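Flavohemoglobin (Malassezia yamatoensis, PDB 6O0A) probably detoxifies nitric oxide by oxidising it to nitrate, joining a heme-binding globin domain to an FAD-containing reductase that supplies electrons. Local coordinates at residues A77-Q89 with E141-A153. Residues are numbered along the deposited sequence; the frame is centred on the assembly and turned at random.
Sequences AGSIAIFAQWILQ and EAWTEVYWLLARA. With HEM (protoporphyrin IX containing Fe), chain C.
With CG anti to the backbone N in both Phe83 (chi1 179°) and Leu150 (chi1 180°), the two side chains lie antiparallel alongside each other. Leu150 CB lies over one face of the Phe83 ring, a CH-pi contact 4.0 Å from the centroid, and Leu150 CD1 follows across that same face toward Phe83 CD1. Ile87 CG2 covers the opposite face, while Val146 CG1 sits in the ring plane at the edge, 3.9 Å from Phe83 CD2, which restricts the tilt and flipping of the ring. Segments 77-89 and 141-153 cross at 98°, with 10.1 Å between their axes at closest approach; they lie on helices 75-89 and 137-163, which correspond to helices E and H of the globin fold. Ala84 faces helix 137-163, its CB 3.6 Å from Trp143 CZ3, and the indole NE1 is hydrogen-bonded to Thr31 on helix 25-53. Toward the heme, Ile80 CG1 touches Leu150 CD2 at 3.7 Å, and both atoms also press on the heme methyl CMB, the leucine carbon at 3.5 Å. Ile80 CD1 reaches the edge of the Tyr147 ring, whose CE2 lies 3.6 Å from the heme vinyl carbon CBB and whose OH is hydrogen-bonded to Tyr116 O.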
loop_
_atom_site.group_PDB
_atom_site.type_symbol
_atom_site.label_atom_id
_atom_site.label_comp_id
_atom_site.label_asym_id
_atom_site.label_seq_id
_atom_site.Cartn_x
_atom_site.Cartn_y
_atom_site.Cartn_z
ATOM N N ALA A 77 15.055 -3.070 5.053
ATOM C CA ALA A 77 16.431 -2.585 5.101
ATOM C C ALA A 77 16.707 -1.604 3.965
ATOM O O ALA A 77 17.455 -0.632 4.141
ATOM C CB ALA A 77 17.405 -3.763 5.054
ATOM N N GLY A 78 16.115 -1.844 2.794
ATOM C CA GLY A 78 16.366 -0.966 1.657
ATOM C C GLY A 78 15.889 0.453 1.903
ATOM O O GLY A 78 16.563 1.422 1.536
ATOM N N SER A 79 14.724 0.595 2.538
ATOM C CA SER A 79 14.244 1.916 2.931
ATOM C C SER A 79 15.212 2.600 3.887
ATOM O O SER A 79 15.288 3.832 3.909
ATOM C CB SER A 79 12.866 1.801 3.582
ATOM O OG SER A 79 12.962 1.136 4.829
ATOM N N ILE A 80 15.943 1.828 4.697
ATOM C CA ILE A 80 16.932 2.439 5.581
ATOM C C ILE A 80 18.061 3.058 4.760
ATOM O O ILE A 80 18.568 4.139 5.092
ATOM C CB ILE A 80 17.452 1.410 6.608
ATOM C CG1 ILE A 80 16.312 0.948 7.520
ATOM C CG2 ILE A 80 18.582 2.008 7.447
ATOM C CD1 ILE A 80 16.683 -0.200 8.476
ATOM N N ALA A 81 18.444 2.410 3.656
ATOM C CA ALA A 81 19.466 2.976 2.777
ATOM C C ALA A 81 18.951 4.214 2.046
ATOM O O ALA A 81 19.672 5.214 1.919
ATOM C CB ALA A 81 19.937 1.922 1.779
ATOM N N ILE A 82 17.719 4.156 1.535
ATOM C CA ILE A 82 17.110 5.337 0.926
ATOM C C ILE A 82 17.082 6.488 1.921
ATOM O O ILE A 82 17.396 7.636 1.580
ATOM C CB ILE A 82 15.697 4.998 0.414
ATOM C CG1 ILE A 82 15.770 4.013 -0.753
ATOM C CG2 ILE A 82 14.946 6.262 0.009
ATOM C CD1 ILE A 82 14.423 3.453 -1.157
ATOM N N PHE A 83 16.705 6.193 3.164
ATOM C CA PHE A 83 16.603 7.220 4.195
ATOM C C PHE A 83 17.964 7.839 4.479
ATOM O O PHE A 83 18.096 9.067 4.576
ATOM C CB PHE A 83 16.003 6.596 5.459
ATOM C CG PHE A 83 15.865 7.545 6.614
ATOM C CD1 PHE A 83 14.824 8.451 6.663
ATOM C CD2 PHE A 83 16.764 7.500 7.673
ATOM C CE1 PHE A 83 14.683 9.317 7.736
ATOM C CE2 PHE A 83 16.627 8.361 8.754
ATOM C CZ PHE A 83 15.591 9.269 8.784
ATOM N N ALA A 84 18.991 6.997 4.602
ATOM C CA ALA A 84 20.346 7.494 4.836
ATOM C C ALA A 84 20.776 8.458 3.740
ATOM O O ALA A 84 21.326 9.531 4.018
ATOM C CB ALA A 84 21.327 6.323 4.932
ATOM N N GLN A 85 20.536 8.095 2.477
ATOM C CA GLN A 85 20.889 9.006 1.394
ATOM C C GLN A 85 20.094 10.301 1.495
ATOM O O GLN A 85 20.625 11.386 1.236
ATOM C CB GLN A 85 20.661 8.336 0.039
ATOM C CG GLN A 85 21.111 9.180 -1.148
ATOM C CD GLN A 85 22.604 9.476 -1.125
ATOM O OE1 GLN A 85 23.053 10.435 -0.491
ATOM N NE2 GLN A 85 23.381 8.652 -1.820
ATOM N N TRP A 86 18.827 10.208 1.906
ATOM C CA TRP A 86 17.990 11.400 2.001
ATOM C C TRP A 86 18.520 12.371 3.051
ATOM O O TRP A 86 18.692 13.566 2.778
ATOM C CB TRP A 86 16.546 11.008 2.319
ATOM C CG TRP A 86 15.630 12.192 2.310
ATOM C CD1 TRP A 86 15.434 13.088 3.324
ATOM C CD2 TRP A 86 14.803 12.632 1.223
ATOM N NE1 TRP A 86 14.533 14.051 2.936
ATOM C CE2 TRP A 86 14.128 13.791 1.653
ATOM C CE3 TRP A 86 14.560 12.149 -0.068
ATOM C CZ2 TRP A 86 13.226 14.478 0.836
ATOM C CZ3 TRP A 86 13.662 12.831 -0.877
ATOM C CH2 TRP A 86 13.009 13.984 -0.421
ATOM N N ILE A 87 18.776 11.883 4.270
ATOM C CA ILE A 87 19.158 12.802 5.335
ATOM C C ILE A 87 20.562 13.351 5.125
ATOM O O ILE A 87 20.932 14.341 5.765
ATOM C CB ILE A 87 19.028 12.143 6.721
ATOM C CG1 ILE A 87 19.957 10.937 6.855
ATOM C CG2 ILE A 87 17.586 11.718 6.974
ATOM C CD1 ILE A 87 19.853 10.267 8.218
ATOM N N LEU A 88 21.352 12.737 4.241
ATOM C CA LEU A 88 22.634 13.322 3.861
ATOM C C LEU A 88 22.445 14.474 2.889
ATOM O O LEU A 88 23.152 15.484 2.977
ATOM C CB LEU A 88 23.548 12.265 3.242
ATOM C CG LEU A 88 24.278 11.318 4.197
ATOM C CD1 LEU A 88 25.139 10.332 3.417
ATOM C CD2 LEU A 88 25.132 12.108 5.189
ATOM N N GLN A 89 21.494 14.350 1.961
ATOM C CA GLN A 89 21.279 15.416 0.986
ATOM C C GLN A 89 20.392 16.529 1.528
ATOM O O GLN A 89 20.539 17.683 1.114
ATOM C CB GLN A 89 20.677 14.844 -0.298
ATOM C CG GLN A 89 21.615 13.911 -1.050
ATOM C CD GLN A 89 20.885 13.005 -2.026
ATOM O OE1 GLN A 89 19.657 12.926 -2.021
ATOM N NE2 GLN A 89 21.643 12.311 -2.869
ATOM N N GLU A 141 28.100 2.398 14.929
ATOM C CA GLU A 141 27.560 3.569 15.621
ATOM C C GLU A 141 26.794 4.480 14.665
ATOM O O GLU A 141 25.682 4.929 14.968
ATOM C CB GLU A 141 28.690 4.344 16.301
ATOM C CG GLU A 141 28.206 5.506 17.143
ATOM C CD GLU A 141 29.357 6.296 17.716
ATOM O OE1 GLU A 141 30.140 5.720 18.501
ATOM O OE2 GLU A 141 29.503 7.482 17.362
ATOM N N ALA A 142 27.375 4.766 13.498
ATOM C CA ALA A 142 26.731 5.688 12.568
ATOM C C ALA A 142 25.431 5.110 12.016
ATOM O O ALA A 142 24.418 5.814 11.935
ATOM C CB ALA A 142 27.693 6.037 11.433
ATOM N N TRP A 143 25.431 3.828 11.642
ATOM C CA TRP A 143 24.209 3.239 11.100
ATOM C C TRP A 143 23.155 3.023 12.182
ATOM O O TRP A 143 21.951 3.099 11.903
ATOM C CB TRP A 143 24.549 1.942 10.354
ATOM C CG TRP A 143 25.118 2.271 9.004
ATOM C CD1 TRP A 143 26.442 2.348 8.657
ATOM C CD2 TRP A 143 24.375 2.674 7.840
ATOM N NE1 TRP A 143 26.563 2.735 7.333
ATOM C CE2 TRP A 143 25.310 2.941 6.814
ATOM C CE3 TRP A 143 23.013 2.821 7.565
ATOM C CZ2 TRP A 143 24.921 3.345 5.534
ATOM C CZ3 TRP A 143 22.628 3.215 6.294
ATOM C CH2 TRP A 143 23.581 3.470 5.294
ATOM N N THR A 144 23.580 2.789 13.423
ATOM C CA THR A 144 22.630 2.764 14.529
ATOM C C THR A 144 21.916 4.107 14.678
ATOM O O THR A 144 20.701 4.151 14.905
ATOM C CB THR A 144 23.362 2.369 15.812
ATOM O OG1 THR A 144 23.847 1.027 15.660
ATOM C CG2 THR A 144 22.447 2.458 17.027
ATOM N N GLU A 145 22.655 5.216 14.549
ATOM C CA GLU A 145 22.019 6.525 14.610
ATOM C C GLU A 145 20.977 6.676 13.506
ATOM O O GLU A 145 19.862 7.149 13.757
ATOM C CB GLU A 145 23.065 7.632 14.504
ATOM C CG GLU A 145 22.444 9.010 14.731
ATOM C CD GLU A 145 23.439 10.153 14.630
ATOM O OE1 GLU A 145 24.662 9.906 14.707
ATOM O OE2 GLU A 145 22.983 11.306 14.469
ATOM N N VAL A 146 21.331 6.271 12.281
ATOM C CA VAL A 146 20.399 6.307 11.156
ATOM C C VAL A 146 19.159 5.480 11.471
ATOM O O VAL A 146 18.026 5.942 11.297
ATOM C CB VAL A 146 21.091 5.811 9.870
ATOM C CG1 VAL A 146 20.095 5.690 8.708
ATOM C CG2 VAL A 146 22.234 6.732 9.489
ATOM N N TYR A 147 19.355 4.255 11.971
ATOM C CA TYR A 147 18.216 3.406 12.304
ATOM C C TYR A 147 17.279 4.094 13.291
ATOM O O TYR A 147 16.059 4.092 13.107
ATOM C CB TYR A 147 18.682 2.062 12.880
ATOM C CG TYR A 147 17.503 1.169 13.259
ATOM C CD1 TYR A 147 16.906 1.243 14.522
ATOM C CD2 TYR A 147 16.961 0.283 12.336
ATOM C CE1 TYR A 147 15.807 0.439 14.859
ATOM C CE2 TYR A 147 15.866 -0.527 12.664
ATOM C CZ TYR A 147 15.294 -0.433 13.921
ATOM O OH TYR A 147 14.206 -1.236 14.233
ATOM N N TRP A 148 17.823 4.646 14.376
ATOM C CA TRP A 148 16.937 5.159 15.417
ATOM C C TRP A 148 16.282 6.478 15.030
ATOM O O TRP A 148 15.170 6.764 15.488
ATOM C CB TRP A 148 17.692 5.265 16.749
ATOM C CG TRP A 148 17.813 3.890 17.353
ATOM C CD1 TRP A 148 18.954 3.170 17.556
ATOM C CD2 TRP A 148 16.727 3.038 17.748
ATOM N NE1 TRP A 148 18.648 1.935 18.084
ATOM C CE2 TRP A 148 17.287 1.832 18.210
ATOM C CE3 TRP A 148 15.334 3.189 17.772
ATOM C CZ2 TRP A 148 16.503 0.780 18.689
ATOM C CZ3 TRP A 148 14.560 2.145 18.248
ATOM C CH2 TRP A 148 15.145 0.958 18.695
ATOM N N LEU A 149 16.927 7.282 14.184
ATOM C CA LEU A 149 16.249 8.457 13.643
ATOM C C LEU A 149 14.996 8.047 12.891
ATOM O O LEU A 149 13.932 8.662 13.046
ATOM C CB LEU A 149 17.182 9.222 12.709
ATOM C CG LEU A 149 18.252 10.101 13.340
ATOM C CD1 LEU A 149 19.169 10.628 12.257
ATOM C CD2 LEU A 149 17.584 11.239 14.084
ATOM N N LEU A 150 15.114 7.012 12.063
ATOM C CA LEU A 150 13.989 6.535 11.268
ATOM C C LEU A 150 12.942 5.862 12.150
ATOM O O LEU A 150 11.743 6.126 12.019
ATOM C CB LEU A 150 14.516 5.581 10.200
ATOM C CG LEU A 150 13.627 4.880 9.178
ATOM C CD1 LEU A 150 12.762 5.879 8.457
ATOM C CD2 LEU A 150 14.533 4.169 8.200
ATOM N N ALA A 151 13.379 4.992 13.060
ATOM C CA ALA A 151 12.439 4.334 13.964
ATOM C C ALA A 151 11.645 5.347 14.779
ATOM O O ALA A 151 10.427 5.205 14.944
ATOM C CB ALA A 151 13.187 3.377 14.891
ATOM N N ARG A 152 12.313 6.375 15.305
ATOM C CA ARG A 152 11.606 7.360 16.117
ATOM C C ARG A 152 10.578 8.119 15.282
ATOM O O ARG A 152 9.466 8.388 15.752
ATOM C CB ARG A 152 12.596 8.332 16.775
ATOM C CG ARG A 152 13.464 7.686 17.857
ATOM C CD ARG A 152 14.305 8.718 18.597
ATOM N NE ARG A 152 15.590 8.182 19.044
ATOM C CZ ARG A 152 16.764 8.518 18.514
ATOM N NH1 ARG A 152 17.883 7.985 18.990
ATOM N NH2 ARG A 152 16.822 9.391 17.516
ATOM N N ALA A 153 10.936 8.470 14.041
ATOM C CA ALA A 153 10.002 9.164 13.157
ATOM C C ALA A 153 8.770 8.304 12.878
ATOM O O ALA A 153 7.634 8.785 12.956
ATOM C CB ALA A 153 10.707 9.536 11.854
HETATM C CHA HEM C . 6.612 -3.334 5.770
HETATM C CHB HEM C . 10.323 -0.331 6.772
HETATM C CHC HEM C . 10.220 -1.764 11.407
HETATM C CHD HEM C . 6.997 -5.200 10.251
HETATM C C1A HEM C . 7.607 -2.381 5.643
HETATM C C2A HEM C . 7.952 -1.663 4.436
HETATM C C3A HEM C . 8.967 -0.834 4.713
HETATM C C4A HEM C . 9.322 -1.009 6.107
HETATM C CMA HEM C . 9.673 0.130 3.738
HETATM C CAA HEM C . 7.234 -1.815 3.078
HETATM C CBA HEM C . 6.095 -0.800 3.115
HETATM C CGA HEM C . 5.261 -0.916 1.862
HETATM O O1A HEM C . 4.845 -2.050 1.516
HETATM O O2A HEM C . 5.009 0.125 1.209
HETATM C C1B HEM C . 10.618 -0.445 8.116
HETATM C C2B HEM C . 11.644 0.291 8.832
HETATM C C3B HEM C . 11.630 -0.118 10.115
HETATM C C4B HEM C . 10.577 -1.108 10.250
HETATM C CMB HEM C . 12.569 1.322 8.154
HETATM C CAB HEM C . 12.505 0.349 11.305
HETATM C CBB HEM C . 13.246 1.469 11.318
HETATM C C1C HEM C . 9.366 -2.845 11.478
HETATM C C2C HEM C . 9.137 -3.647 12.652
HETATM C C3C HEM C . 8.241 -4.603 12.346
HETATM C C4C HEM C . 7.895 -4.432 10.952
HETATM C CMC HEM C . 9.823 -3.363 14.008
HETATM C CAC HEM C . 7.663 -5.752 13.215
HETATM C CBC HEM C . 8.346 -6.299 14.238
HETATM C C1D HEM C . 6.621 -4.976 8.943
HETATM C C2D HEM C . 5.657 -5.784 8.218
HETATM C C3D HEM C . 5.551 -5.290 6.986
HETATM C C4D HEM C . 6.433 -4.140 6.876
HETATM C CMD HEM C . 4.922 -7.009 8.809
HETATM C CAD HEM C . 4.639 -5.850 5.873
HETATM C CBD HEM C . 5.529 -6.520 4.831
HETATM C CGD HEM C . 5.950 -7.906 5.266
HETATM O O1D HEM C . 5.077 -8.710 5.692
HETATM O O2D HEM C . 7.169 -8.220 5.165
HETATM N NA HEM C . 8.466 -1.955 6.645
HETATM N NB HEM C . 9.992 -1.285 9.009
HETATM N NC HEM C . 8.587 -3.342 10.450
HETATM N ND HEM C . 7.065 -3.976 8.101
HETATM FE FE HEM C . 8.345 -2.444 8.621
#